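RNA-binding protein RMD9, mitochondrial (Saccharomyces cerevisiae S288C, PDB 7A9X) binds a dodecameric element in the 3'-UTRs of mitochondrial mRNAs and takes part in the processing or stability of these transcripts. Local coordinates at residues A[252-265]-A[285-299]. Sequence-based numbering, arbitrary orientation.
Sequences IKVFIKAEDYEKAL and ETHLSFIGDSKNLTL. With nucleotides of chain B.
The ring of F290 carries I256 CD1 over the centre of one face, a CH-pi contact with the methyl 3.5 Å from the centroid and only 6° off the ring normal, while the backbone carbonyl of A264 meets its edge. I252 CG2 and L265 CD2 approach this ring obliquely, so F290 enters as a knob into a hole formed by I252, I256, A264 and L265. This is the packing of successive pentatricopeptide repeats, assigned as PPR3 and PPR4, in which helices 252-257 and 285-292 run nearly parallel; F303 stacks on F290 and F268 meets it edge-to-face.

The Y261 ring has E259 CA over one face and K295 N at its edge, and L299 CD2 reaches CD1 of the ring obliquely at 3.5 Å. Y261 CG lies anti to its own carbonyl carbon (chi1 -61°), which directs the phenol to the turn between the PPR4 helices. There its OH accepts from N296 N (3.0 Å, 151° at the hydrogen) and donates to E259 OE1 on the anti side of the carboxylate, two bonds that fix the hydroxyl between the repeats' inter-helix turns.

Next to the I256 methyl, S289 OG donates to the anti lone pair of D293 OD2, and K257 NZ makes a long salt bridge to D293 OD1. On the RNA side, the extended chain of K253 brings NZ to 3.3 Å from E285 OE1, a salt bridge whose hydrogen bond is weak; this lysine probably offsets the carboxylate's negative charge beside the phosphate, where E285 OE2 lies 3.3 Å from OP1 of nucleotide U5 of chain B.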
loop_
_atom_site.group_PDB
_atom_site.type_symbol
_atom_site.label_atom_id
_atom_site.label_comp_id
_atom_site.label_asym_id
_atom_site.label_seq_id
_atom_site.Cartn_x
_atom_site.Cartn_y
_atom_site.Cartn_z
ATOM N N ILE A 252 -12.608 -18.332 -12.029
ATOM C CA ILE A 252 -12.896 -18.570 -10.618
ATOM C C ILE A 252 -13.159 -17.254 -9.895
ATOM O O ILE A 252 -14.105 -17.144 -9.107
ATOM C CB ILE A 252 -11.744 -19.355 -9.961
ATOM C CG1 ILE A 252 -11.685 -20.775 -10.522
ATOM C CG2 ILE A 252 -11.905 -19.388 -8.445
ATOM C CD1 ILE A 252 -10.381 -21.483 -10.241
ATOM N N LYS A 253 -12.337 -16.235 -10.161
ATOM C CA LYS A 253 -12.505 -14.951 -9.486
ATOM C C LYS A 253 -13.852 -14.321 -9.816
ATOM O O LYS A 253 -14.512 -13.754 -8.936
ATOM C CB LYS A 253 -11.363 -14.006 -9.863
ATOM C CG LYS A 253 -10.004 -14.426 -9.328
ATOM C CD LYS A 253 -8.935 -13.390 -9.647
ATOM C CE LYS A 253 -7.595 -13.779 -9.045
ATOM N NZ LYS A 253 -6.564 -12.718 -9.224
ATOM N N VAL A 254 -14.275 -14.406 -11.081
ATOM C CA VAL A 254 -15.578 -13.874 -11.471
ATOM C C VAL A 254 -16.685 -14.556 -10.678
ATOM O O VAL A 254 -17.563 -13.899 -10.106
ATOM C CB VAL A 254 -15.790 -14.035 -12.988
ATOM C CG1 VAL A 254 -17.229 -13.710 -13.364
ATOM C CG2 VAL A 254 -14.827 -13.150 -13.759
ATOM N N PHE A 255 -16.648 -15.889 -10.620
ATOM C CA PHE A 255 -17.688 -16.644 -9.932
ATOM C C PHE A 255 -17.657 -16.436 -8.424
ATOM O O PHE A 255 -18.696 -16.584 -7.769
ATOM C CB PHE A 255 -17.556 -18.128 -10.277
ATOM C CG PHE A 255 -18.022 -18.464 -11.665
ATOM C CD1 PHE A 255 -19.185 -17.904 -12.166
ATOM C CD2 PHE A 255 -17.297 -19.328 -12.470
ATOM C CE1 PHE A 255 -19.625 -18.203 -13.439
ATOM C CE2 PHE A 255 -17.732 -19.631 -13.749
ATOM C CZ PHE A 255 -18.898 -19.067 -14.233
ATOM N N ILE A 256 -16.496 -16.102 -7.859
ATOM C CA ILE A 256 -16.430 -15.751 -6.444
ATOM C C ILE A 256 -17.155 -14.434 -6.196
ATOM O O ILE A 256 -17.968 -14.317 -5.270
ATOM C CB ILE A 256 -14.965 -15.687 -5.976
ATOM C CG1 ILE A 256 -14.361 -17.091 -5.909
ATOM C CG2 ILE A 256 -14.863 -14.994 -4.626
ATOM C CD1 ILE A 256 -12.903 -17.107 -5.492
ATOM N N LYS A 257 -16.866 -13.421 -7.018
ATOM C CA LYS A 257 -17.589 -12.157 -6.926
ATOM C C LYS A 257 -19.078 -12.351 -7.184
ATOM O O LYS A 257 -19.915 -11.749 -6.503
ATOM C CB LYS A 257 -17.007 -11.144 -7.913
ATOM C CG LYS A 257 -15.684 -10.532 -7.487
ATOM C CD LYS A 257 -15.874 -9.545 -6.347
ATOM C CE LYS A 257 -14.569 -8.845 -6.007
ATOM N NZ LYS A 257 -14.762 -7.810 -4.956
ATOM N N ALA A 258 -19.430 -13.186 -8.164
ATOM C CA ALA A 258 -20.835 -13.448 -8.443
ATOM C C ALA A 258 -21.478 -14.368 -7.416
ATOM O O ALA A 258 -22.686 -14.607 -7.496
ATOM C CB ALA A 258 -20.991 -14.044 -9.842
ATOM N N GLU A 259 -20.699 -14.882 -6.464
ATOM C CA GLU A 259 -21.170 -15.769 -5.403
ATOM C C GLU A 259 -21.735 -17.078 -5.943
ATOM O O GLU A 259 -22.475 -17.774 -5.239
ATOM C CB GLU A 259 -22.198 -15.074 -4.505
ATOM C CG GLU A 259 -21.702 -13.756 -3.932
ATOM C CD GLU A 259 -22.509 -13.296 -2.736
ATOM O OE1 GLU A 259 -22.456 -13.973 -1.687
ATOM O OE2 GLU A 259 -23.194 -12.258 -2.845
ATOM N N ASP A 260 -21.402 -17.427 -7.187
ATOM C CA ASP A 260 -21.664 -18.766 -7.711
ATOM C C ASP A 260 -20.498 -19.661 -7.291
ATOM O O ASP A 260 -19.636 -20.051 -8.082
ATOM C CB ASP A 260 -21.851 -18.740 -9.223
ATOM C CG ASP A 260 -22.460 -20.026 -9.762
ATOM O OD1 ASP A 260 -22.317 -21.081 -9.116
ATOM O OD2 ASP A 260 -23.090 -19.978 -10.838
ATOM N N TYR A 261 -20.500 -19.998 -6.001
ATOM C CA TYR A 261 -19.346 -20.655 -5.401
ATOM C C TYR A 261 -19.161 -22.081 -5.904
ATOM O O TYR A 261 -18.024 -22.559 -5.990
ATOM C CB TYR A 261 -19.472 -20.633 -3.877
ATOM C CG TYR A 261 -19.529 -19.232 -3.305
ATOM C CD1 TYR A 261 -18.435 -18.380 -3.399
ATOM C CD2 TYR A 261 -20.672 -18.761 -2.672
ATOM C CE1 TYR A 261 -18.477 -17.099 -2.879
ATOM C CE2 TYR A 261 -20.725 -17.479 -2.150
ATOM C CZ TYR A 261 -19.622 -16.654 -2.256
ATOM O OH TYR A 261 -19.658 -15.379 -1.741
ATOM N N GLU A 262 -20.253 -22.776 -6.238
ATOM C CA GLU A 262 -20.123 -24.147 -6.724
ATOM C C GLU A 262 -19.358 -24.195 -8.039
ATOM O O GLU A 262 -18.538 -25.094 -8.255
ATOM C CB GLU A 262 -21.500 -24.794 -6.876
ATOM C CG GLU A 262 -22.146 -25.188 -5.559
ATOM C CD GLU A 262 -23.290 -26.169 -5.737
ATOM O OE1 GLU A 262 -23.566 -26.561 -6.889
ATOM O OE2 GLU A 262 -23.912 -26.550 -4.722
ATOM N N LYS A 263 -19.607 -23.234 -8.932
ATOM C CA LYS A 263 -18.825 -23.162 -10.159
ATOM C C LYS A 263 -17.400 -22.697 -9.885
ATOM O O LYS A 263 -16.468 -23.115 -10.583
ATOM C CB LYS A 263 -19.505 -22.234 -11.164
ATOM C CG LYS A 263 -20.843 -22.746 -11.676
ATOM C CD LYS A 263 -21.385 -21.858 -12.786
ATOM C CE LYS A 263 -22.713 -22.379 -13.308
ATOM N NZ LYS A 263 -23.717 -22.528 -12.219
ATOM N N ALA A 264 -17.211 -21.842 -8.877
ATOM C CA ALA A 264 -15.865 -21.402 -8.525
ATOM C C ALA A 264 -15.053 -22.539 -7.917
ATOM O O ALA A 264 -13.869 -22.702 -8.235
ATOM C CB ALA A 264 -15.936 -20.217 -7.562
ATOM N N LEU A 265 -15.671 -23.337 -7.044
ATOM C CA LEU A 265 -14.960 -24.452 -6.427
ATOM C C LEU A 265 -14.742 -25.598 -7.407
ATOM O O LEU A 265 -13.742 -26.318 -7.303
ATOM C CB LEU A 265 -15.723 -24.947 -5.201
ATOM C CG LEU A 265 -15.840 -23.963 -4.041
ATOM C CD1 LEU A 265 -16.894 -24.436 -3.061
ATOM C CD2 LEU A 265 -14.502 -23.794 -3.338
ATOM N N GLU A 285 -3.336 -17.160 -6.126
ATOM C CA GLU A 285 -4.268 -16.069 -6.403
ATOM C C GLU A 285 -5.707 -16.495 -6.143
ATOM O O GLU A 285 -6.468 -15.775 -5.489
ATOM C CB GLU A 285 -4.116 -15.589 -7.847
ATOM C CG GLU A 285 -2.839 -14.835 -8.144
ATOM C CD GLU A 285 -2.963 -13.973 -9.384
ATOM O OE1 GLU A 285 -3.307 -12.779 -9.246
ATOM O OE2 GLU A 285 -2.735 -14.494 -10.497
ATOM N N THR A 286 -6.098 -17.668 -6.649
ATOM C CA THR A 286 -7.474 -18.117 -6.465
ATOM C C THR A 286 -7.769 -18.400 -4.999
ATOM O O THR A 286 -8.798 -17.956 -4.474
ATOM C CB THR A 286 -7.751 -19.353 -7.323
ATOM O OG1 THR A 286 -6.722 -20.325 -7.108
ATOM C CG2 THR A 286 -7.789 -18.974 -8.791
ATOM N N HIS A 287 -6.875 -19.121 -4.317
ATOM C CA HIS A 287 -7.066 -19.400 -2.896
ATOM C C HIS A 287 -7.256 -18.109 -2.108
ATOM O O HIS A 287 -8.211 -17.975 -1.335
ATOM C CB HIS A 287 -5.879 -20.198 -2.354
ATOM C CG HIS A 287 -6.085 -20.737 -0.972
ATOM N ND1 HIS A 287 -5.887 -22.065 -0.658
ATOM C CD2 HIS A 287 -6.452 -20.129 0.182
ATOM C CE1 HIS A 287 -6.134 -22.253 0.626
ATOM N NE2 HIS A 287 -6.479 -21.094 1.158
ATOM N N LEU A 288 -6.359 -17.138 -2.306
ATOM C CA LEU A 288 -6.501 -15.856 -1.622
ATOM C C LEU A 288 -7.783 -15.141 -2.030
ATOM O O LEU A 288 -8.367 -14.409 -1.222
ATOM C CB LEU A 288 -5.288 -14.967 -1.901
ATOM C CG LEU A 288 -3.953 -15.435 -1.321
ATOM C CD1 LEU A 288 -2.834 -14.489 -1.730
ATOM C CD2 LEU A 288 -4.034 -15.551 0.194
ATOM N N SER A 289 -8.239 -15.339 -3.269
ATOM C CA SER A 289 -9.496 -14.734 -3.695
ATOM C C SER A 289 -10.674 -15.277 -2.891
ATOM O O SER A 289 -11.599 -14.529 -2.555
ATOM C CB SER A 289 -9.707 -14.959 -5.192
ATOM O OG SER A 289 -10.862 -14.278 -5.649
ATOM N N PHE A 290 -10.655 -16.575 -2.563
ATOM C CA PHE A 290 -11.714 -17.130 -1.724
ATOM C C PHE A 290 -11.727 -16.491 -0.343
ATOM O O PHE A 290 -12.786 -16.394 0.288
ATOM C CB PHE A 290 -11.560 -18.647 -1.588
ATOM C CG PHE A 290 -12.076 -19.425 -2.762
ATOM C CD1 PHE A 290 -13.439 -19.607 -2.948
ATOM C CD2 PHE A 290 -11.198 -19.993 -3.671
ATOM C CE1 PHE A 290 -13.917 -20.331 -4.027
ATOM C CE2 PHE A 290 -11.670 -20.717 -4.753
ATOM C CZ PHE A 290 -13.031 -20.888 -4.930
ATOM N N ILE A 291 -10.568 -16.050 0.139
ATOM C CA ILE A 291 -10.478 -15.487 1.481
ATOM C C ILE A 291 -10.937 -14.036 1.490
ATOM O O ILE A 291 -11.751 -13.632 2.328
ATOM C CB ILE A 291 -9.042 -15.625 2.014
ATOM C CG1 ILE A 291 -8.656 -17.100 2.114
ATOM C CG2 ILE A 291 -8.893 -14.923 3.359
ATOM C CD1 ILE A 291 -7.243 -17.319 2.595
ATOM N N GLY A 292 -10.428 -13.233 0.560
ATOM C CA GLY A 292 -10.655 -11.802 0.594
ATOM C C GLY A 292 -11.804 -11.297 -0.254
ATOM O O GLY A 292 -12.220 -10.143 -0.104
ATOM N N ASP A 293 -12.337 -12.136 -1.146
ATOM C CA ASP A 293 -13.390 -11.704 -2.056
ATOM C C ASP A 293 -14.721 -12.416 -1.873
ATOM O O ASP A 293 -15.733 -11.921 -2.383
ATOM C CB ASP A 293 -12.943 -11.874 -3.516
ATOM C CG ASP A 293 -11.786 -10.974 -3.874
ATOM O OD1 ASP A 293 -11.732 -9.844 -3.342
ATOM O OD2 ASP A 293 -10.929 -11.394 -4.678
ATOM N N SER A 294 -14.759 -13.550 -1.178
ATOM C CA SER A 294 -16.014 -14.265 -0.984
ATOM C C SER A 294 -16.871 -13.533 0.040
ATOM O O SER A 294 -16.447 -13.327 1.184
ATOM C CB SER A 294 -15.755 -15.703 -0.535
ATOM O OG SER A 294 -14.998 -16.412 -1.502
ATOM N N LYS A 295 -18.075 -13.132 -0.376
ATOM C CA LYS A 295 -19.015 -12.540 0.563
ATOM C C LYS A 295 -19.540 -13.565 1.558
ATOM O O LYS A 295 -19.999 -13.179 2.639
ATOM C CB LYS A 295 -20.177 -11.882 -0.190
ATOM C CG LYS A 295 -20.230 -10.371 -0.033
ATOM C CD LYS A 295 -18.888 -9.738 -0.364
ATOM C CE LYS A 295 -18.916 -8.236 -0.136
ATOM N NZ LYS A 295 -17.634 -7.591 -0.537
ATOM N N ASN A 296 -19.491 -14.853 1.223
ATOM C CA ASN A 296 -19.833 -15.908 2.174
ATOM C C ASN A 296 -18.656 -16.087 3.121
ATOM O O ASN A 296 -17.637 -16.686 2.767
ATOM C CB ASN A 296 -20.172 -17.206 1.453
ATOM C CG ASN A 296 -20.396 -18.357 2.417
ATOM O OD1 ASN A 296 -19.891 -19.457 2.218
ATOM N ND2 ASN A 296 -21.154 -18.101 3.479
ATOM N N LEU A 297 -18.795 -15.552 4.335
ATOM C CA LEU A 297 -17.688 -15.541 5.282
ATOM C C LEU A 297 -17.325 -16.942 5.758
ATOM O O LEU A 297 -16.182 -17.176 6.167
ATOM C CB LEU A 297 -18.039 -14.649 6.471
ATOM C CG LEU A 297 -18.208 -13.169 6.125
ATOM C CD1 LEU A 297 -18.695 -12.382 7.330
ATOM C CD2 LEU A 297 -16.896 -12.603 5.608
ATOM N N THR A 298 -18.274 -17.879 5.723
ATOM C CA THR A 298 -17.968 -19.243 6.144
ATOM C C THR A 298 -17.030 -19.928 5.158
ATOM O O THR A 298 -16.135 -20.680 5.562
ATOM C CB THR A 298 -19.259 -20.045 6.305
ATOM O OG1 THR A 298 -20.020 -19.969 5.094
ATOM C CG2 THR A 298 -20.092 -19.495 7.458
ATOM N N LEU A 299 -17.220 -19.685 3.859
ATOM C CA LEU A 299 -16.294 -20.212 2.862
ATOM C C LEU A 299 -14.952 -19.495 2.924
ATOM O O LEU A 299 -13.899 -20.113 2.727
ATOM C CB LEU A 299 -16.905 -20.089 1.467
ATOM C CG LEU A 299 -16.047 -20.526 0.282
ATOM C CD1 LEU A 299 -15.652 -21.986 0.413
ATOM C CD2 LEU A 299 -16.797 -20.292 -1.013
ATOM P P U B 5 1.328 -14.454 -12.089
ATOM O OP1 U B 5 -0.022 -13.850 -12.210
ATOM O OP2 U B 5 2.502 -13.762 -12.675
ATOM O "O5'" U B 5 1.598 -14.664 -10.536
ATOM C "C5'" U B 5 0.677 -15.381 -9.729
ATOM C "C4'" U B 5 1.205 -15.550 -8.329
ATOM O "O4'" U B 5 2.386 -16.396 -8.353
ATOM C "C3'" U B 5 1.685 -14.274 -7.659
ATOM O "O3'" U B 5 0.637 -13.492 -7.121
ATOM C "C2'" U B 5 2.668 -14.794 -6.622
ATOM O "O2'" U B 5 1.986 -15.316 -5.495
ATOM C "C1'" U B 5 3.313 -15.955 -7.381
ATOM N N1 U B 5 4.555 -15.526 -8.062
ATOM C C2 U B 5 5.692 -15.476 -7.280
ATOM O O2 U B 5 5.691 -15.785 -6.100
ATOM N N3 U B 5 6.826 -15.062 -7.932
ATOM C C4 U B 5 6.932 -14.694 -9.257
ATOM O O4 U B 5 8.027 -14.343 -9.696
ATOM C C5 U B 5 5.710 -14.765 -10.001
ATOM C C6 U B 5 4.588 -15.166 -9.391
#